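Local coordinates for protein lasso peptide isopeptidase AtxE2 (Asticcacaulis excentricus, PDB 5TXE) that hydrolyses the isopeptide bond of the lasso peptides astexin-2 and astexin-3, recognising their knotted shape and converting them to linear peptides, at residues I100-G105 and W154-K159; L431-V436 and A519-T524. The protein carries 1 engineered substitution. One frame throughout, in Å; residues are numbered along the deposited sequence.

From the N terminus the chain first builds a run of small antiparallel sheets, consistent with the beta-propeller of the prolyl oligopeptidase family, and then the alpha/beta-hydrolase domain that carries the active site. Interaction 1 closes a loop of 48 residues when 154-159 returns to lie against 100-105, seating one four-stranded sheet on the sheet before it. Interaction 2 closes a longer loop of 82 residues, pairing 431-436 with 519-524 inside the mixed sheet of the catalytic domain. The two loops follow in series, neither nesting nor crossing. Their centres lie about 45 Å apart, on opposite sides of the chain's centre, and each ties together parts of a different domain.

Interaction 1. Residues I100-G105 and W154-K159; sequences IDVDVG and WRASVK
Val102 sets its CG1 anti to its own carbonyl carbon and its CG2 between the backbone N and that carbon (chi1 -57°), which spreads the two methyls over different parts of 154-159. CG1 of Val102 comes within 3.6 Å of Val158 O, while CG2 of Val102 lies 4.1 Å from Ala156 CB. Between them, CB of Val102 rests 3.5 Å from Ser157 O. Next along the strand, Asp103 holds CG anti to the backbone N (chi1 -175°), and the extended carboxylate reaches Trp154, its OD2 lying 3.8 Å from Trp154 CE3. The two side chains cross at about a right angle, yet carboxylate and indole planes differ by only 22°.

Val102 and Asp103 form a classic beta bulge opposite Met88 of strand 83-92, consistent with two successive side chains both pointing toward 154-159. The contact is face packing between consecutive antiparallel sheets, as between adjacent blades of a beta-propeller. The strand axes run roughly antiparallel, 6.6 Å apart at their closest, and the interface is made of side chains resting mostly on backbone carbonyls of the facing strand, without backbone hydrogen bonds between them. Small residues suit such close approach: Ala156 offers only a methyl, and its CB also sits 3.8 Å from Val102 O. Branched Val102 is buried here and also touches Leu141 of strand 140-147.

The acidic group of Asp103 is matched by partners in the second sheet. OD2 accepts a hydrogen bond from Tyr143 OH and forms a salt bridge with Arg145, which itself makes a cation-pi contact with Trp154; Arg145 thus links the carboxylate to the indole, whose electron-rich face suits a cation. At the more exposed end, Ile100 CG2 touches the backbone of Lys159, 3.9 Å from Lys159 O.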
ATOM      1  N   ILE A 100      -9.068   3.834 -25.507  1.00 34.96           N
ATOM      2  CA  ILE A 100     -10.148   2.958 -25.841  1.00 40.61           C
ATOM      3  C   ILE A 100     -10.322   1.972 -24.673  1.00 42.40           C
ATOM      4  O   ILE A 100      -9.343   1.385 -24.238  1.00 32.25           O
ATOM      5  CB  ILE A 100      -9.770   2.056 -27.074  1.00 45.75           C
ATOM      6  CG1 ILE A 100      -9.633   2.866 -28.365  1.00 53.37           C
ATOM      7  CG2 ILE A 100     -10.800   0.959 -27.292  1.00 46.53           C
ATOM      8  CD1 ILE A 100     -10.764   3.852 -28.568  1.00 57.37           C
ATOM      9  N   ASP A 101     -11.552   1.724 -24.233  1.00 38.91           N
ATOM     10  CA  ASP A 101     -11.832   0.627 -23.300  1.00 40.18           C
ATOM     11  C   ASP A 101     -11.928  -0.647 -24.089  1.00 39.66           C
ATOM     12  O   ASP A 101     -12.791  -0.765 -24.936  1.00 44.68           O
ATOM     13  CB  ASP A 101     -13.145   0.904 -22.576  1.00 39.61           C
ATOM     14  CG  ASP A 101     -13.047   2.114 -21.622  1.00 43.61           C
ATOM     15  OD1 ASP A 101     -11.942   2.427 -21.131  1.00 46.09           O
ATOM     16  OD2 ASP A 101     -14.088   2.762 -21.328  1.00 46.88           O
ATOM     17  N   VAL A 102     -11.077  -1.624 -23.828  1.00 35.05           N
ATOM     18  CA  VAL A 102     -11.165  -2.875 -24.556  1.00 33.09           C
ATOM     19  C   VAL A 102     -11.853  -3.994 -23.776  1.00 33.28           C
ATOM     20  O   VAL A 102     -12.046  -5.101 -24.313  1.00 30.34           O
ATOM     21  CB  VAL A 102      -9.771  -3.367 -25.015  1.00 36.92           C
ATOM     22  CG1 VAL A 102      -9.091  -2.318 -25.862  1.00 38.05           C
ATOM     23  CG2 VAL A 102      -8.851  -3.722 -23.853  1.00 37.62           C
ATOM     24  N   ASP A 103     -12.143  -3.752 -22.496  1.00 31.43           N
ATOM     25  CA  ASP A 103     -12.974  -4.640 -21.670  1.00 31.65           C
ATOM     26  C   ASP A 103     -13.487  -3.783 -20.528  1.00 33.53           C
ATOM     27  O   ASP A 103     -12.832  -2.802 -20.155  1.00 29.73           O
ATOM     28  CB  ASP A 103     -12.177  -5.819 -21.083  1.00 33.93           C
ATOM     29  CG  ASP A 103     -13.077  -6.824 -20.321  1.00 34.41           C
ATOM     30  OD1 ASP A 103     -14.294  -6.863 -20.624  1.00 34.45           O
ATOM     31  OD2 ASP A 103     -12.579  -7.592 -19.433  1.00 35.03           O
ATOM     32  N   VAL A 104     -14.688  -4.080 -20.052  1.00 31.37           N
ATOM     33  CA  VAL A 104     -15.255  -3.423 -18.913  1.00 31.88           C
ATOM     34  C   VAL A 104     -15.839  -4.539 -18.077  1.00 31.27           C
ATOM     35  O   VAL A 104     -16.470  -5.461 -18.606  1.00 30.59           O
ATOM     36  CB  VAL A 104     -16.372  -2.452 -19.282  1.00 36.82           C
ATOM     37  CG1 VAL A 104     -17.025  -1.864 -18.010  1.00 38.98           C
ATOM     38  CG2 VAL A 104     -15.835  -1.305 -20.130  1.00 34.17           C
ATOM     39  N   GLY A 105     -15.584  -4.513 -16.779  1.00 29.67           N
ATOM     40  CA  GLY A 105     -16.181  -5.523 -15.873  1.00 27.05           C
ATOM     41  C   GLY A 105     -15.187  -6.304 -15.030  1.00 28.96           C
ATOM     42  O   GLY A 105     -13.964  -6.157 -15.129  1.00 26.03           O
ATOM     43  N   TRP A 154      -8.857 -13.802 -19.449  1.00 26.81           N
ATOM     44  CA  TRP A 154      -9.642 -13.223 -20.466  1.00 31.71           C
ATOM     45  C   TRP A 154      -8.710 -12.786 -21.597  1.00 32.19           C
ATOM     46  O   TRP A 154      -7.546 -12.500 -21.379  1.00 30.75           O
ATOM     47  CB  TRP A 154     -10.445 -12.003 -19.957  1.00 30.78           C
ATOM     48  CG  TRP A 154     -11.681 -12.373 -19.127  1.00 30.95           C
ATOM     49  CD1 TRP A 154     -11.698 -13.148 -18.030  1.00 31.34           C
ATOM     50  CD2 TRP A 154     -13.027 -11.972 -19.357  1.00 29.48           C
ATOM     51  NE1 TRP A 154     -12.978 -13.278 -17.559  1.00 31.97           N
ATOM     52  CE2 TRP A 154     -13.813 -12.547 -18.347  1.00 31.66           C
ATOM     53  CE3 TRP A 154     -13.652 -11.166 -20.324  1.00 33.84           C
ATOM     54  CZ2 TRP A 154     -15.191 -12.339 -18.246  1.00 31.46           C
ATOM     55  CZ3 TRP A 154     -15.038 -10.991 -20.247  1.00 33.14           C
ATOM     56  CH2 TRP A 154     -15.788 -11.595 -19.225  1.00 30.74           C
ATOM     57  N   ARG A 155      -9.287 -12.717 -22.790  1.00 33.00           N
ATOM     58  CA  ARG A 155      -8.626 -12.265 -24.003  1.00 34.95           C
ATOM     59  C   ARG A 155      -9.399 -11.145 -24.613  1.00 29.16           C
ATOM     60  O   ARG A 155     -10.584 -11.268 -24.810  1.00 34.22           O
ATOM     61  CB  ARG A 155      -8.577 -13.423 -24.971  1.00 39.54           C
ATOM     62  CG  ARG A 155      -7.992 -13.065 -26.326  1.00 46.08           C
ATOM     63  CD  ARG A 155      -7.967 -14.340 -27.118  1.00 53.04           C
ATOM     64  NE  ARG A 155      -7.454 -14.106 -28.446  1.00 67.08           N
ATOM     65  CZ  ARG A 155      -8.219 -13.871 -29.499  1.00 76.07           C
ATOM     66  NH1 ARG A 155      -9.547 -13.850 -29.367  1.00 76.32           N
ATOM     67  NH2 ARG A 155      -7.652 -13.650 -30.685  1.00 71.67           N
ATOM     68  N   ALA A 156      -8.757 -10.040 -24.886  1.00 31.05           N
ATOM     69  CA  ALA A 156      -9.427  -8.874 -25.426  1.00 32.76           C
ATOM     70  C   ALA A 156      -8.792  -8.437 -26.768  1.00 41.28           C
ATOM     71  O   ALA A 156      -7.579  -8.436 -26.905  1.00 49.55           O
ATOM     72  CB  ALA A 156      -9.354  -7.713 -24.455  1.00 27.66           C
ATOM     73  N   SER A 157      -9.617  -7.974 -27.709  1.00 46.82           N
ATOM     74  CA  SER A 157      -9.123  -7.354 -28.943  1.00 49.32           C
ATOM     75  C   SER A 157      -8.738  -5.920 -28.682  1.00 45.73           C
ATOM     76  O   SER A 157      -9.456  -5.191 -28.012  1.00 54.53           O
ATOM     77  CB  SER A 157     -10.174  -7.447 -30.052  1.00 56.05           C
ATOM     78  OG  SER A 157      -9.773  -6.753 -31.208  1.00 62.07           O
ATOM     79  N   VAL A 158      -7.595  -5.484 -29.206  1.00 46.49           N
ATOM     80  CA  VAL A 158      -7.054  -4.169 -28.824  1.00 51.27           C
ATOM     81  C   VAL A 158      -7.648  -2.944 -29.511  1.00 59.20           C
ATOM     82  O   VAL A 158      -7.400  -1.817 -29.052  1.00 59.27           O
ATOM     83  CB  VAL A 158      -5.522  -4.060 -28.977  1.00 52.44           C
ATOM     84  CG1 VAL A 158      -4.808  -5.169 -28.203  1.00 54.77           C
ATOM     85  CG2 VAL A 158      -5.124  -4.039 -30.454  1.00 55.82           C
ATOM     86  N   LYS A 159      -8.458  -3.086 -30.553  1.00 60.35           N
ATOM     87  CA  LYS A 159      -9.122  -1.860 -31.042  1.00 71.90           C
ATOM     88  C   LYS A 159     -10.538  -1.693 -30.427  1.00 73.35           C
ATOM     89  O   LYS A 159     -11.238  -0.729 -30.759  1.00 71.89           O
ATOM     90  CB  LYS A 159      -9.099  -1.721 -32.582  1.00 76.05           C
ATOM     91  CG  LYS A 159      -7.917  -0.907 -33.150  1.00 82.35           C
ATOM     92  CD  LYS A 159      -7.525  -1.327 -34.578  1.00 83.49           C
ATOM     93  CE  LYS A 159      -6.019  -1.106 -34.844  1.00 90.92           C
ATOM     94  NZ  LYS A 159      -5.658  -1.028 -36.298  1.00 90.38           N
TER

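Interaction 2. Residues L431-V436 and A519-T524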
ATOM      1  N   LEU A 431      -5.391  26.710  13.826  1.00 44.46           N
ATOM      2  CA  LEU A 431      -6.344  25.624  13.459  1.00 42.77           C
ATOM      3  C   LEU A 431      -6.264  24.354  14.331  1.00 36.79           C
ATOM      4  O   LEU A 431      -5.239  24.058  14.884  1.00 36.41           O
ATOM      5  CB  LEU A 431      -6.087  25.193  12.037  1.00 40.96           C
ATOM      6  CG  LEU A 431      -6.326  26.289  11.000  1.00 45.21           C
ATOM      7  CD1 LEU A 431      -5.736  25.834   9.700  1.00 43.25           C
ATOM      8  CD2 LEU A 431      -7.805  26.613  10.796  1.00 43.35           C
ATOM      9  N   PRO A 432      -7.366  23.601  14.432  1.00 33.85           N
ATOM     10  CA  PRO A 432      -7.223  22.225  14.924  1.00 30.77           C
ATOM     11  C   PRO A 432      -6.481  21.398  13.875  1.00 27.99           C
ATOM     12  O   PRO A 432      -6.496  21.702  12.684  1.00 29.80           O
ATOM     13  CB  PRO A 432      -8.660  21.773  15.105  1.00 34.04           C
ATOM     14  CG  PRO A 432      -9.418  22.516  14.039  1.00 33.65           C
ATOM     15  CD  PRO A 432      -8.738  23.894  13.979  1.00 32.95           C
ATOM     16  N   LEU A 433      -5.754  20.414  14.337  1.00 27.92           N
ATOM     17  CA  LEU A 433      -4.932  19.603  13.502  1.00 26.15           C
ATOM     18  C   LEU A 433      -5.373  18.148  13.528  1.00 28.80           C
ATOM     19  O   LEU A 433      -5.669  17.582  14.605  1.00 29.52           O
ATOM     20  CB  LEU A 433      -3.522  19.673  14.052  1.00 28.62           C
ATOM     21  CG  LEU A 433      -2.452  18.826  13.334  1.00 28.43           C
ATOM     22  CD1 LEU A 433      -2.222  19.206  11.903  1.00 30.13           C
ATOM     23  CD2 LEU A 433      -1.136  18.876  14.082  1.00 27.27           C
ATOM     24  N   VAL A 434      -5.329  17.513  12.368  1.00 27.44           N
ATOM     25  CA  VAL A 434      -5.529  16.063  12.286  1.00 26.91           C
ATOM     26  C   VAL A 434      -4.315  15.448  11.608  1.00 26.92           C
ATOM     27  O   VAL A 434      -3.872  15.912  10.548  1.00 27.53           O
ATOM     28  CB  VAL A 434      -6.797  15.723  11.483  1.00 25.72           C
ATOM     29  CG1 VAL A 434      -6.881  14.222  11.251  1.00 27.16           C
ATOM     30  CG2 VAL A 434      -8.017  16.251  12.216  1.00 25.73           C
ATOM     31  N   ILE A 435      -3.791  14.393  12.208  1.00 26.76           N
ATOM     32  CA  ILE A 435      -2.616  13.690  11.689  1.00 26.92           C
ATOM     33  C   ILE A 435      -3.057  12.397  10.991  1.00 25.59           C
ATOM     34  O   ILE A 435      -3.785  11.585  11.590  1.00 23.86           O
ATOM     35  CB  ILE A 435      -1.641  13.378  12.810  1.00 27.32           C
ATOM     36  CG1 ILE A 435      -1.200  14.676  13.502  1.00 29.63           C
ATOM     37  CG2 ILE A 435      -0.455  12.668  12.260  1.00 28.47           C
ATOM     38  CD1 ILE A 435      -0.475  14.442  14.809  1.00 30.92           C
ATOM     39  N   VAL A 436      -2.640  12.258   9.724  1.00 23.54           N
ATOM     40  CA  VAL A 436      -2.876  11.100   8.893  1.00 24.56           C
ATOM     41  C   VAL A 436      -1.507  10.441   8.632  1.00 28.72           C
ATOM     42  O   VAL A 436      -0.550  11.146   8.314  1.00 32.37           O
ATOM     43  CB  VAL A 436      -3.543  11.484   7.608  1.00 24.14           C
ATOM     44  CG1 VAL A 436      -3.738  10.311   6.685  1.00 25.94           C
ATOM     45  CG2 VAL A 436      -4.847  12.131   7.884  1.00 25.06           C
ATOM     46  N   ALA A 519      -3.668  22.078  21.844  1.00 32.04           N
ATOM     47  CA  ALA A 519      -4.660  21.406  22.664  1.00 35.87           C
ATOM     48  C   ALA A 519      -5.736  20.738  21.781  1.00 34.75           C
ATOM     49  O   ALA A 519      -6.655  20.160  22.349  1.00 31.36           O
ATOM     50  CB  ALA A 519      -5.327  22.413  23.617  1.00 34.33           C
ATOM     51  N   ARG A 520      -5.704  20.924  20.443  1.00 28.69           N
ATOM     52  CA  ARG A 520      -6.750  20.364  19.552  1.00 31.57           C
ATOM     53  C   ARG A 520      -6.180  19.534  18.405  1.00 28.14           C
ATOM     54  O   ARG A 520      -6.397  19.803  17.227  1.00 28.33           O
ATOM     55  CB  ARG A 520      -7.718  21.445  19.058  1.00 35.31           C
ATOM     56  CG  ARG A 520      -8.468  22.143  20.204  1.00 35.85           C
ATOM     57  CD  ARG A 520      -9.582  23.010  19.631  1.00 38.19           C
ATOM     58  NE  ARG A 520      -9.117  24.187  18.915  1.00 36.94           N
ATOM     59  CZ  ARG A 520      -9.693  24.717  17.825  1.00 40.89           C
ATOM     60  NH1 ARG A 520     -10.724  24.142  17.204  1.00 38.89           N
ATOM     61  NH2 ARG A 520      -9.185  25.824  17.301  1.00 39.58           N
ATOM     62  N   VAL A 521      -5.433  18.510  18.797  1.00 28.02           N
ATOM     63  CA  VAL A 521      -4.771  17.627  17.853  1.00 31.04           C
ATOM     64  C   VAL A 521      -5.377  16.220  17.849  1.00 28.87           C
ATOM     65  O   VAL A 521      -5.424  15.543  18.890  1.00 30.93           O
ATOM     66  CB  VAL A 521      -3.290  17.504  18.146  1.00 31.75           C
ATOM     67  CG1 VAL A 521      -2.634  16.654  17.097  1.00 29.90           C
ATOM     68  CG2 VAL A 521      -2.680  18.891  18.154  1.00 34.62           C
ATOM     69  N   GLY A 522      -5.785  15.814  16.656  1.00 27.54           N
ATOM     70  CA  GLY A 522      -6.342  14.511  16.407  1.00 28.14           C
ATOM     71  C   GLY A 522      -5.331  13.621  15.742  1.00 27.19           C
ATOM     72  O   GLY A 522      -4.514  14.087  14.951  1.00 26.66           O
ATOM     73  N   LEU A 523      -5.420  12.324  16.029  1.00 23.24           N
ATOM     74  CA  LEU A 523      -4.526  11.374  15.453  1.00 24.22           C
ATOM     75  C   LEU A 523      -5.300  10.195  14.844  1.00 26.42           C
ATOM     76  O   LEU A 523      -6.198   9.694  15.489  1.00 22.05           O
ATOM     77  CB  LEU A 523      -3.583  10.866  16.525  1.00 23.36           C
ATOM     78  CG  LEU A 523      -2.569   9.843  16.139  1.00 23.97           C
ATOM     79  CD1 LEU A 523      -1.544  10.407  15.157  1.00 26.31           C
ATOM     80  CD2 LEU A 523      -1.850   9.347  17.384  1.00 27.19           C
ATOM     81  N   THR A 524      -4.902   9.768  13.628  1.00 24.85           N
ATOM     82  CA  THR A 524      -5.505   8.650  12.954  1.00 24.00           C
ATOM     83  C   THR A 524      -4.419   7.612  12.678  1.00 25.69           C
ATOM     84  O   THR A 524      -3.263   7.941  12.600  1.00 23.71           O
ATOM     85  CB  THR A 524      -6.157   8.993  11.614  1.00 23.07           C
ATOM     86  OG1 THR A 524      -5.176   9.396  10.665  1.00 23.15           O
ATOM     87  CG2 THR A 524      -7.138  10.087  11.758  1.00 24.65           C
TER
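Leu433 and Ile435 bond through their backbones to 519-524, joining two parallel strands of the alpha/beta-hydrolase sheet; strand 521-525 leads into the tight turn, the nucleophile elbow, that carries Ala527, the engineered replacement of the catalytic nucleophile. Leu433 N donates to Arg520 O (3.0 Å), and Gly522 N returns a nearly straight bond to Leu433 O (2.7 Å, 176° at the hydrogen). The pattern repeats two residues on, where Ile435 N reaches Gly522 O at 2.9 Å and Thr524 N reaches Ile435 O at 3.0 Å. CA-H...O contacts from Val521 and Val434 supplement these bonds.

Apolar contacts occupy the face bearing Leu433, Ile435, Val521 and Leu523. Ile435 CG1, anti to its carbonyl carbon, carries CD1 across to Val521 CG1, 3.8 Å away, and Leu433 CD2 joins the same methyl from alongside. Leu523 CD1 tucks against Ile435 CB and CG2. Branched aliphatic residues suit this place, since helix 494-512 packs on Ile435 and Val521. On the other face, Val434 and Thr524 touch Phe657 of helix 643-662; Gly522, with no side chain there, sits closest to its partner strand, 4.5 Å from CA to the CA of Val434.

At the N-terminal end of the paired strands, Pro432 and Arg520 run side by side, pointing the same way. Pro432 CB lies over one guanidinium face, 3.8 Å from Arg520 NH1, while the charge is answered by a salt bridge from NE to Asp517.

A side-chain bond completes the set. Thr524 turns OG1 between its backbone N and carbonyl carbon (chi1 66°), from where this hydroxyl donates to an in-plane lone pair of Ile435 O at 2.8 Å, the second donor on that oxygen.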